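Local atomic coordinates of PTS system fructose-like EIIB component 3 (Escherichia coli K12, PDB entry 4TN5), a protein that probably takes a phosphoryl group from phospho-EIIA onto a cysteine and passes it to fructose during its uptake by the phosphotransferase system. Residues Ala2-Val11 / Arg56-Ile66; His16-Leu27 / Ile84-Met95. One frame throughout, in Å; residues are numbered along the deposited sequence.

Interaction 1 of 2, residues Ala2-Val11 / Arg56-Ile66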
loop_
_atom_site.group_PDB
_atom_site.type_symbol
_atom_site.label_atom_id
_atom_site.label_comp_id
_atom_site.label_asym_id
_atom_site.label_seq_id
_atom_site.Cartn_x
_atom_site.Cartn_y
_atom_site.Cartn_z
ATOM N N ALA A 2 6.554 18.204 -10.667
ATOM C CA ALA A 2 6.380 16.835 -10.199
ATOM C C ALA A 2 6.051 15.933 -11.382
ATOM O O ALA A 2 5.455 16.379 -12.362
ATOM C CB ALA A 2 5.281 16.766 -9.154
ATOM N N TYR A 3 6.441 14.666 -11.293
ATOM C CA TYR A 3 6.254 13.745 -12.409
ATOM C C TYR A 3 5.436 12.510 -12.034
ATOM O O TYR A 3 5.794 11.761 -11.126
ATOM C CB TYR A 3 7.602 13.337 -13.003
ATOM C CG TYR A 3 7.484 12.385 -14.167
ATOM C CD1 TYR A 3 6.752 12.727 -15.296
ATOM C CD2 TYR A 3 8.106 11.145 -14.141
ATOM C CE1 TYR A 3 6.641 11.859 -16.365
ATOM C CE2 TYR A 3 8.001 10.271 -15.204
ATOM C CZ TYR A 3 7.267 10.632 -16.313
ATOM O OH TYR A 3 7.160 9.763 -17.375
ATOM N N LEU A 4 4.343 12.305 -12.761
ATOM C CA LEU A 4 3.394 11.238 -12.475
ATOM C C LEU A 4 3.361 10.216 -13.606
ATOM O O LEU A 4 3.354 10.582 -14.777
ATOM C CB LEU A 4 1.998 11.843 -12.291
ATOM C CG LEU A 4 0.788 10.924 -12.105
ATOM C CD1 LEU A 4 0.574 10.589 -10.639
ATOM C CD2 LEU A 4 -0.458 11.564 -12.697
ATOM N N VAL A 5 3.356 8.933 -13.260
ATOM C CA VAL A 5 3.083 7.893 -14.247
ATOM C C VAL A 5 1.723 7.280 -13.945
ATOM O O VAL A 5 1.312 7.210 -12.787
ATOM C CB VAL A 5 4.171 6.798 -14.286
ATOM C CG1 VAL A 5 5.498 7.381 -14.751
ATOM C CG2 VAL A 5 4.314 6.130 -12.928
ATOM N N ALA A 6 1.016 6.850 -14.981
ATOM C CA ALA A 6 -0.345 6.372 -14.789
ATOM C C ALA A 6 -0.700 5.185 -15.669
ATOM O O ALA A 6 -0.175 5.027 -16.772
ATOM C CB ALA A 6 -1.329 7.501 -15.013
ATOM N N VAL A 7 -1.600 4.351 -15.164
ATOM C CA VAL A 7 -2.142 3.246 -15.935
ATOM C C VAL A 7 -3.658 3.221 -15.805
ATOM O O VAL A 7 -4.195 3.119 -14.701
ATOM C CB VAL A 7 -1.578 1.888 -15.480
ATOM C CG1 VAL A 7 -2.239 0.762 -16.257
ATOM C CG2 VAL A 7 -0.069 1.845 -15.661
ATOM N N THR A 8 -4.344 3.335 -16.935
ATOM C CA THR A 8 -5.794 3.222 -16.958
ATOM C C THR A 8 -6.172 1.891 -17.594
ATOM O O THR A 8 -5.643 1.527 -18.643
ATOM C CB THR A 8 -6.442 4.379 -17.736
ATOM O OG1 THR A 8 -5.954 4.387 -19.082
ATOM C CG2 THR A 8 -6.106 5.709 -17.080
ATOM N N ALA A 9 -7.079 1.158 -16.958
ATOM C CA ALA A 9 -7.427 -0.169 -17.450
ATOM C C ALA A 9 -8.918 -0.471 -17.390
ATOM O O ALA A 9 -9.589 -0.190 -16.397
ATOM C CB ALA A 9 -6.643 -1.232 -16.702
ATOM N N CYS A 10 -9.424 -1.058 -18.467
ATOM C CA CYS A 10 -10.812 -1.492 -18.539
ATOM C C CYS A 10 -10.958 -2.672 -19.486
ATOM O O CYS A 10 -10.442 -2.633 -20.601
ATOM C CB CYS A 10 -11.704 -0.359 -19.035
ATOM S SG CYS A 10 -13.367 -0.930 -19.440
ATOM N N VAL A 11 -11.659 -3.717 -19.053
ATOM C CA VAL A 11 -11.937 -4.840 -19.942
ATOM C C VAL A 11 -12.855 -4.450 -21.088
ATOM O O VAL A 11 -12.666 -4.894 -22.218
ATOM C CB VAL A 11 -12.566 -6.060 -19.215
ATOM C CG1 VAL A 11 -11.553 -6.734 -18.325
ATOM C CG2 VAL A 11 -13.816 -5.652 -18.421
ATOM N N ARG A 56 11.772 7.138 -11.828
ATOM C CA ARG A 56 12.027 8.549 -11.552
ATOM C C ARG A 56 10.728 9.312 -11.327
ATOM O O ARG A 56 10.740 10.518 -11.078
ATOM C CB ARG A 56 12.821 9.191 -12.685
ATOM C CG ARG A 56 11.999 9.448 -13.924
ATOM C CD ARG A 56 12.855 9.978 -15.051
ATOM N NE ARG A 56 12.076 10.115 -16.274
ATOM C CZ ARG A 56 11.309 11.164 -16.551
ATOM N NH1 ARG A 56 11.221 12.166 -15.687
ATOM N NH2 ARG A 56 10.630 11.209 -17.688
ATOM N N ALA A 57 9.607 8.606 -11.425
ATOM C CA ALA A 57 8.311 9.196 -11.124
ATOM C C ALA A 57 8.197 9.411 -9.623
ATOM O O ALA A 57 8.662 8.590 -8.834
ATOM C CB ALA A 57 7.190 8.300 -11.617
ATOM N N ASP A 58 7.583 10.520 -9.232
ATOM C CA ASP A 58 7.422 10.831 -7.819
ATOM C C ASP A 58 6.237 10.075 -7.226
ATOM O O ASP A 58 6.181 9.837 -6.019
ATOM C CB ASP A 58 7.254 12.336 -7.619
ATOM C CG ASP A 58 8.453 13.124 -8.109
ATOM O OD1 ASP A 58 9.407 13.308 -7.323
ATOM O OD2 ASP A 58 8.442 13.560 -9.280
ATOM N N VAL A 59 5.299 9.694 -8.088
ATOM C CA VAL A 59 4.111 8.961 -7.667
ATOM C C VAL A 59 3.419 8.346 -8.882
ATOM O O VAL A 59 3.465 8.900 -9.980
ATOM C CB VAL A 59 3.131 9.875 -6.888
ATOM C CG1 VAL A 59 2.675 11.035 -7.756
ATOM C CG2 VAL A 59 1.938 9.087 -6.354
ATOM N N ALA A 60 2.799 7.186 -8.689
ATOM C CA ALA A 60 2.042 6.540 -9.752
ATOM C C ALA A 60 0.546 6.622 -9.473
ATOM O O ALA A 60 0.123 6.676 -8.320
ATOM C CB ALA A 60 2.476 5.090 -9.907
ATOM N N LEU A 61 -0.257 6.650 -10.529
ATOM C CA LEU A 61 -1.705 6.605 -10.375
ATOM C C LEU A 61 -2.268 5.408 -11.126
ATOM O O LEU A 61 -2.091 5.280 -12.337
ATOM C CB LEU A 61 -2.354 7.900 -10.864
ATOM C CG LEU A 61 -3.875 7.971 -10.697
ATOM C CD1 LEU A 61 -4.273 7.674 -9.261
ATOM C CD2 LEU A 61 -4.401 9.331 -11.125
ATOM N N LEU A 62 -2.941 4.525 -10.398
ATOM C CA LEU A 62 -3.478 3.310 -10.992
ATOM C C LEU A 62 -4.997 3.364 -11.063
ATOM O O LEU A 62 -5.690 3.090 -10.084
ATOM C CB LEU A 62 -3.013 2.083 -10.204
ATOM C CG LEU A 62 -1.498 2.005 -10.005
ATOM C CD1 LEU A 62 -1.113 0.755 -9.229
ATOM C CD2 LEU A 62 -0.769 2.061 -11.341
ATOM N N ILE A 63 -5.503 3.729 -12.235
ATOM C CA ILE A 63 -6.936 3.826 -12.461
ATOM C C ILE A 63 -7.424 2.552 -13.135
ATOM O O ILE A 63 -7.394 2.439 -14.358
ATOM C CB ILE A 63 -7.267 5.024 -13.362
ATOM C CG1 ILE A 63 -6.457 6.250 -12.932
ATOM C CG2 ILE A 63 -8.759 5.312 -13.339
ATOM C CD1 ILE A 63 -6.625 7.446 -13.840
ATOM N N THR A 64 -7.875 1.590 -12.337
ATOM C CA THR A 64 -8.228 0.288 -12.887
ATOM C C THR A 64 -9.299 -0.460 -12.101
ATOM O O THR A 64 -9.358 -0.393 -10.873
ATOM C CB THR A 64 -6.987 -0.618 -13.009
ATOM O OG1 THR A 64 -7.378 -1.908 -13.496
ATOM C CG2 THR A 64 -6.301 -0.776 -11.658
ATOM N N ASP A 65 -10.147 -1.172 -12.834
ATOM C CA ASP A 65 -11.091 -2.099 -12.237
ATOM C C ASP A 65 -10.401 -3.450 -12.157
ATOM O O ASP A 65 -10.564 -4.196 -11.192
ATOM C CB ASP A 65 -12.333 -2.231 -13.119
ATOM C CG ASP A 65 -12.949 -0.892 -13.470
ATOM O OD1 ASP A 65 -12.951 0.010 -12.607
ATOM O OD2 ASP A 65 -13.427 -0.741 -14.614
ATOM N N ILE A 66 -9.608 -3.742 -13.183
ATOM C CA ILE A 66 -9.059 -5.075 -13.395
ATOM C C ILE A 66 -7.664 -5.277 -12.818
ATOM O O ILE A 66 -7.135 -4.424 -12.105
ATOM C CB ILE A 66 -9.008 -5.401 -14.894
ATOM C CG1 ILE A 66 -7.959 -4.531 -15.592
ATOM C CG2 ILE A 66 -10.368 -5.177 -15.511
ATOM C CD1 ILE A 66 -7.731 -4.887 -17.042
#
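Y3 and R56 illustrate how an aromatic ring and a cation can share a flat contact at the start of a strand pair. The guanidinium of R56 is stacked on Y3 with the planes 4° apart, yet this cation-pi pair is off-centre, R56 CZ standing 29° off the ring normal. R56 NH1 lies 3.6 Å from Y3 CD2, while NH2 sits above CE2 and CZ. An arginine chain extended from CG to NE brings the group there; NH2 also makes a salt bridge to D53, and Y3 OH is hydrogen-bonded to S36. Were Y3 replaced by an alanine, the R56 guanidinium would probably lose its stacking surface and S36 its hydroxyl mate.

D58 grips the backbone of the same tyrosine twice. With D58 CG beside its own backbone N (chi1 -61°), OD2 accepts Y3 N at 3.0 Å on its anti side, somewhat out of the carboxylate plane, and D58 N returns a bond to Y3 O at 2.9 Å. From there a parallel ladder runs on, V5, V7 and A9 each giving N-H to strand 59-64; L61 N to V5 O, at 2.8 Å, is its shortest rung.

On one face the side chains of L4 and V59 cross obliquely, L4 CD1 touching V59 CG1 at 3.6 Å, and T8 and I63 lie side by side, pointing the same way, with T8 CG2 against I63 CD1. On the other, V5 CG2 meets A60 CB at 3.7 Å and A9 CB rests against T64 OG1. L4 and A6 bond through their backbones to strand 34-41, so strand 3-9 is held on both edges within the central sheet of the alpha/beta fold. The chemistry implies division of labour: charged and polar contacts gather at the N-terminal end, while backbone bonds and apolar side chains line the strand as it runs up to C10, the inferred phosphocysteine site.

Interaction 2 of 2, residues His16-Leu27 / Ile84-Met95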
loop_
_atom_site.group_PDB
_atom_site.type_symbol
_atom_site.label_atom_id
_atom_site.label_comp_id
_atom_site.label_asym_id
_atom_site.label_seq_id
_atom_site.Cartn_x
_atom_site.Cartn_y
_atom_site.Cartn_z
ATOM N N HIS A 16 -13.840 3.189 -22.176
ATOM C CA HIS A 16 -13.805 3.574 -20.770
ATOM C C HIS A 16 -12.382 3.884 -20.318
ATOM O O HIS A 16 -12.171 4.452 -19.245
ATOM C CB HIS A 16 -14.407 2.471 -19.898
ATOM C CG HIS A 16 -15.848 2.188 -20.189
ATOM N ND1 HIS A 16 -16.340 0.910 -20.330
ATOM C CD2 HIS A 16 -16.901 3.020 -20.367
ATOM C CE1 HIS A 16 -17.636 0.964 -20.582
ATOM N NE2 HIS A 16 -18.001 2.234 -20.609
ATOM N N THR A 17 -11.409 3.507 -21.140
ATOM C CA THR A 17 -10.002 3.742 -20.824
ATOM C C THR A 17 -9.477 5.113 -21.266
ATOM O O THR A 17 -8.794 5.792 -20.497
ATOM C CB THR A 17 -9.091 2.614 -21.372
ATOM O OG1 THR A 17 -9.179 1.470 -20.514
ATOM C CG2 THR A 17 -7.643 3.067 -21.440
ATOM N N TYR A 18 -9.798 5.527 -22.488
ATOM C CA TYR A 18 -9.201 6.747 -23.030
ATOM C C TYR A 18 -9.727 8.049 -22.445
ATOM O O TYR A 18 -8.997 9.036 -22.387
ATOM C CB TYR A 18 -9.271 6.791 -24.552
ATOM C CG TYR A 18 -8.457 5.712 -25.208
ATOM C CD1 TYR A 18 -7.350 5.169 -24.568
ATOM C CD2 TYR A 18 -8.764 5.269 -26.485
ATOM C CE1 TYR A 18 -6.600 4.195 -25.164
ATOM C CE2 TYR A 18 -8.015 4.294 -27.094
ATOM C CZ TYR A 18 -6.930 3.763 -26.430
ATOM O OH TYR A 18 -6.169 2.788 -27.023
HETATM N N MSE A 19 -10.987 8.065 -22.025
HETATM C CA MSE A 19 -11.527 9.258 -21.386
HETATM C C MSE A 19 -10.922 9.416 -19.996
HETATM O O MSE A 19 -10.779 10.531 -19.493
HETATM C CB MSE A 19 -13.055 9.217 -21.321
HETATM C CG MSE A 19 -13.744 9.199 -22.671
HETATM SE SE MSE A 19 -13.422 10.827 -23.690
HETATM C CE MSE A 19 -14.449 10.387 -25.287
ATOM N N ALA A 20 -10.558 8.293 -19.382
ATOM C CA ALA A 20 -9.871 8.316 -18.099
ATOM C C ALA A 20 -8.488 8.926 -18.280
ATOM O O ALA A 20 -8.071 9.789 -17.506
ATOM C CB ALA A 20 -9.767 6.913 -17.525
ATOM N N ALA A 21 -7.786 8.472 -19.313
ATOM C CA ALA A 21 -6.478 9.014 -19.656
ATOM C C ALA A 21 -6.618 10.471 -20.075
ATOM O O ALA A 21 -5.772 11.304 -19.751
ATOM C CB ALA A 21 -5.847 8.200 -20.773
ATOM N N GLU A 22 -7.697 10.765 -20.794
ATOM C CA GLU A 22 -7.985 12.119 -21.251
ATOM C C GLU A 22 -8.107 13.094 -20.089
ATOM O O GLU A 22 -7.409 14.107 -20.043
ATOM C CB GLU A 22 -9.277 12.139 -22.072
ATOM C CG GLU A 22 -9.679 13.508 -22.606
ATOM C CD GLU A 22 -8.722 14.054 -23.649
ATOM O OE1 GLU A 22 -7.872 13.289 -24.151
ATOM O OE2 GLU A 22 -8.830 15.253 -23.977
ATOM N N ARG A 23 -9.000 12.780 -19.155
ATOM C CA ARG A 23 -9.253 13.652 -18.018
ATOM C C ARG A 23 -7.988 13.866 -17.196
ATOM O O ARG A 23 -7.728 14.968 -16.732
ATOM C CB ARG A 23 -10.378 13.094 -17.139
ATOM C CG ARG A 23 -10.802 14.033 -16.018
ATOM C CD ARG A 23 -12.296 14.330 -16.065
ATOM N NE ARG A 23 -13.108 13.247 -15.513
ATOM C CZ ARG A 23 -14.312 12.907 -15.966
ATOM N NH1 ARG A 23 -14.848 13.550 -16.989
ATOM N NH2 ARG A 23 -14.982 11.918 -15.399
ATOM N N LEU A 24 -7.191 12.814 -17.046
ATOM C CA LEU A 24 -5.979 12.892 -16.237
ATOM C C LEU A 24 -4.904 13.766 -16.881
ATOM O O LEU A 24 -4.233 14.537 -16.197
ATOM C CB LEU A 24 -5.423 11.497 -15.965
ATOM C CG LEU A 24 -4.224 11.463 -15.021
ATOM C CD1 LEU A 24 -4.605 12.051 -13.675
ATOM C CD2 LEU A 24 -3.732 10.044 -14.860
ATOM N N GLU A 25 -4.747 13.637 -18.195
ATOM C CA GLU A 25 -3.771 14.431 -18.937
ATOM C C GLU A 25 -4.021 15.923 -18.739
ATOM O O GLU A 25 -3.083 16.711 -18.627
ATOM C CB GLU A 25 -3.814 14.080 -20.425
ATOM C CG GLU A 25 -2.599 14.545 -21.216
ATOM C CD GLU A 25 -1.971 13.427 -22.026
ATOM O OE1 GLU A 25 -2.515 12.303 -22.006
ATOM O OE2 GLU A 25 -0.930 13.669 -22.673
ATOM N N LYS A 26 -5.292 16.306 -18.673
ATOM C CA LYS A 26 -5.646 17.709 -18.481
ATOM C C LYS A 26 -5.837 18.083 -17.009
ATOM O O LYS A 26 -5.850 19.259 -16.666
ATOM C CB LYS A 26 -6.848 18.106 -19.347
ATOM C CG LYS A 26 -8.145 18.355 -18.600
ATOM C CD LYS A 26 -9.312 18.350 -19.570
ATOM C CE LYS A 26 -10.621 18.066 -18.868
ATOM N NZ LYS A 26 -11.776 18.262 -19.791
ATOM N N LEU A 27 -5.956 17.086 -16.138
ATOM C CA LEU A 27 -5.861 17.338 -14.704
ATOM C C LEU A 27 -4.413 17.665 -14.374
ATOM O O LEU A 27 -4.124 18.424 -13.449
ATOM C CB LEU A 27 -6.295 16.114 -13.892
ATOM C CG LEU A 27 -7.784 15.769 -13.854
ATOM C CD1 LEU A 27 -8.070 14.623 -12.897
ATOM C CD2 LEU A 27 -8.584 16.986 -13.481
ATOM N N ILE A 84 -11.905 2.844 -12.396
ATOM C CA ILE A 84 -12.177 3.842 -13.429
ATOM C C ILE A 84 -13.437 4.648 -13.140
ATOM O O ILE A 84 -13.401 5.878 -13.100
ATOM C CB ILE A 84 -12.300 3.220 -14.834
ATOM C CG1 ILE A 84 -10.915 2.965 -15.423
ATOM C CG2 ILE A 84 -13.079 4.146 -15.766
ATOM C CD1 ILE A 84 -10.935 2.686 -16.916
ATOM N N TYR A 85 -14.558 3.977 -12.930
ATOM C CA TYR A 85 -15.793 4.722 -12.731
ATOM C C TYR A 85 -15.754 5.597 -11.464
ATOM O O TYR A 85 -16.536 6.530 -11.317
ATOM C CB TYR A 85 -16.976 3.773 -12.806
ATOM C CG TYR A 85 -16.957 2.754 -13.886
ATOM C CD1 TYR A 85 -16.548 3.047 -15.188
ATOM C CD2 TYR A 85 -17.254 1.451 -13.580
ATOM C CE1 TYR A 85 -16.513 2.052 -16.146
ATOM C CE2 TYR A 85 -17.203 0.491 -14.533
ATOM C CZ TYR A 85 -16.848 0.784 -15.802
ATOM O OH TYR A 85 -16.831 -0.233 -16.709
ATOM N N ALA A 86 -14.814 5.308 -10.569
ATOM C CA ALA A 86 -14.544 6.182 -9.423
ATOM C C ALA A 86 -13.757 7.447 -9.785
ATOM O O ALA A 86 -14.073 8.543 -9.313
ATOM C CB ALA A 86 -13.827 5.422 -8.333
ATOM N N PHE A 87 -12.724 7.291 -10.605
ATOM C CA PHE A 87 -11.952 8.432 -11.082
ATOM C C PHE A 87 -12.841 9.318 -11.937
ATOM O O PHE A 87 -12.728 10.547 -11.918
ATOM C CB PHE A 87 -10.750 7.962 -11.898
ATOM C CG PHE A 87 -9.982 9.078 -12.541
ATOM C CD1 PHE A 87 -9.080 9.826 -11.805
ATOM C CD2 PHE A 87 -10.158 9.378 -13.882
ATOM C CE1 PHE A 87 -8.371 10.852 -12.391
ATOM C CE2 PHE A 87 -9.451 10.405 -14.473
ATOM C CZ PHE A 87 -8.556 11.142 -13.727
ATOM N N LEU A 88 -13.733 8.682 -12.686
ATOM C CA LEU A 88 -14.644 9.420 -13.543
ATOM C C LEU A 88 -15.668 10.261 -12.778
ATOM O O LEU A 88 -15.822 11.452 -13.070
ATOM C CB LEU A 88 -15.334 8.508 -14.562
ATOM C CG LEU A 88 -14.452 7.951 -15.681
ATOM C CD1 LEU A 88 -15.315 7.287 -16.746
ATOM C CD2 LEU A 88 -13.595 9.051 -16.289
ATOM N N ARG A 89 -16.348 9.667 -11.794
ATOM C CA ARG A 89 -17.476 10.361 -11.163
ATOM C C ARG A 89 -16.937 11.611 -10.500
ATOM O O ARG A 89 -17.469 12.697 -10.696
ATOM C CB ARG A 89 -18.276 9.481 -10.208
ATOM C CG ARG A 89 -17.788 9.337 -8.787
ATOM C CD ARG A 89 -18.721 8.329 -8.170
ATOM N NE ARG A 89 -18.535 7.003 -8.785
ATOM C CZ ARG A 89 -17.659 6.107 -8.337
ATOM N NH1 ARG A 89 -16.920 6.391 -7.282
ATOM N NH2 ARG A 89 -17.532 4.924 -8.904
ATOM N N GLU A 90 -15.880 11.461 -9.712
ATOM C CA GLU A 90 -15.254 12.620 -9.097
ATOM C C GLU A 90 -13.736 12.532 -8.981
ATOM O O GLU A 90 -13.200 11.846 -8.103
ATOM C CB GLU A 90 -15.881 12.836 -7.719
ATOM C CG GLU A 90 -15.450 14.152 -7.082
ATOM C CD GLU A 90 -16.138 14.423 -5.763
ATOM O OE1 GLU A 90 -15.984 13.609 -4.832
ATOM O OE2 GLU A 90 -16.839 15.454 -5.660
ATOM N N PRO A 91 -13.038 13.253 -9.866
ATOM C CA PRO A 91 -11.581 13.158 -9.976
ATOM C C PRO A 91 -10.746 13.998 -8.994
ATOM O O PRO A 91 -9.581 13.658 -8.803
ATOM C CB PRO A 91 -11.315 13.599 -11.427
ATOM C CG PRO A 91 -12.648 14.145 -11.964
ATOM C CD PRO A 91 -13.595 14.234 -10.807
ATOM N N GLN A 92 -11.290 15.046 -8.376
ATOM C CA GLN A 92 -10.429 15.898 -7.544
ATOM C C GLN A 92 -10.055 15.126 -6.289
ATOM O O GLN A 92 -8.963 15.276 -5.738
ATOM C CB GLN A 92 -11.072 17.240 -7.180
ATOM C CG GLN A 92 -10.336 17.891 -6.001
ATOM C CD GLN A 92 -11.198 18.688 -5.043
ATOM O OE1 GLN A 92 -11.525 19.851 -5.295
ATOM N NE2 GLN A 92 -11.558 18.067 -3.925
ATOM N N ARG A 93 -10.972 14.278 -5.852
ATOM C CA ARG A 93 -10.687 13.356 -4.773
ATOM C C ARG A 93 -9.379 12.629 -5.001
ATOM O O ARG A 93 -8.563 12.487 -4.091
ATOM C CB ARG A 93 -11.784 12.305 -4.690
ATOM C CG ARG A 93 -13.065 12.772 -4.024
ATOM C CD ARG A 93 -13.811 11.596 -3.446
ATOM N NE ARG A 93 -12.871 10.601 -2.927
ATOM C CZ ARG A 93 -13.199 9.415 -2.414
ATOM N NH1 ARG A 93 -14.458 9.035 -2.309
ATOM N NH2 ARG A 93 -12.257 8.600 -1.982
ATOM N N VAL A 94 -9.200 12.176 -6.234
ATOM C CA VAL A 94 -8.060 11.365 -6.607
ATOM C C VAL A 94 -6.738 12.131 -6.572
ATOM O O VAL A 94 -5.777 11.670 -5.961
ATOM C CB VAL A 94 -8.259 10.742 -7.997
ATOM C CG1 VAL A 94 -7.073 9.873 -8.356
ATOM C CG2 VAL A 94 -9.552 9.940 -8.031
HETATM N N MSE A 95 -6.676 13.299 -7.205
HETATM C CA MSE A 95 -5.388 13.984 -7.319
HETATM C C MSE A 95 -4.927 14.585 -5.990
HETATM O O MSE A 95 -3.733 14.803 -5.790
HETATM C CB MSE A 95 -5.398 15.079 -8.386
HETATM C CG MSE A 95 -6.059 16.367 -7.953
HETATM SE SE MSE A 95 -6.343 17.565 -9.452
HETATM C CE MSE A 95 -8.048 16.835 -10.050
#
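F87 and R23 both turn CG anti to the backbone N (chi1 174° and -173°), and from these starts their side chains slide past each other in opposite directions. The phenylalanine thereby enters helix 18-27 as a knob in a hole formed by A20, R23, L24 and L27, across axes 10.1 Å apart at the closest approach of helices 18-27 and 84-89. Its leading atom, F87 CZ, comes within 3.6 Å of L27 CD1 and 3.9 Å of L24 CB. P91 CB lies over one face of the ring, toward its rim.

R23 follows a different course: bent at chi2 and chi3, it curls alongside the end of helix 84-89, where its NE passes 3.7 Å from P91 CG and its guanidinium comes close to L88. Further along, L27 meets M95, a selenomethionine, at about a right angle. The closest pair, L27 CD2 and M95 CE, is tight at 3.5 Å, and the same methyl also touches L27 CD1.

At the opposite end of the contact two aromatic rings meet in a T-shape. The edge of Y85 is presented to a face of H16 with planes at 87°, and Y85 CE1 stands 4.1 Å from H16 CG. I84 CD1 presses against H16 O at 3.2 Å, and its side chain also touches C10, as do those of H16 and T17. H16 ND1 has a weak hydrogen bond to S12.

The illustration is of packing by shape: these helices lie on the same side of the sheet, with L24 and F87 reaching down onto L61 and I63 respectively. Much of what joins them is apolar carbon and ring contact, consistent with side-chain fit helping to set their spacing beside the inferred phosphocysteine C10.

In the fold
Interaction 1 lies about 2 Å, centre to centre, from the centre of the chain and is largely buried, whereas interaction 2, its centre about 11 Å from that of interaction 1, is only partly buried and reaches the surface. The first joins neighbouring strands through backbone hydrogen bonds, with a stacked arginine and an aspartate grip at its N-terminal end; the second joins helices mainly by side-chain packing, some of it against backbone oxygens. Strand 3-9 leads into helix 18-30, whose A20 and L24 pack on T8 and A6. The two meet near C10, where T17 OG1 approaches its backbone N and D65 OD1 probably accepts a hydrogen bond from I84 N, so sheet and helix layers converge on the inferred active site.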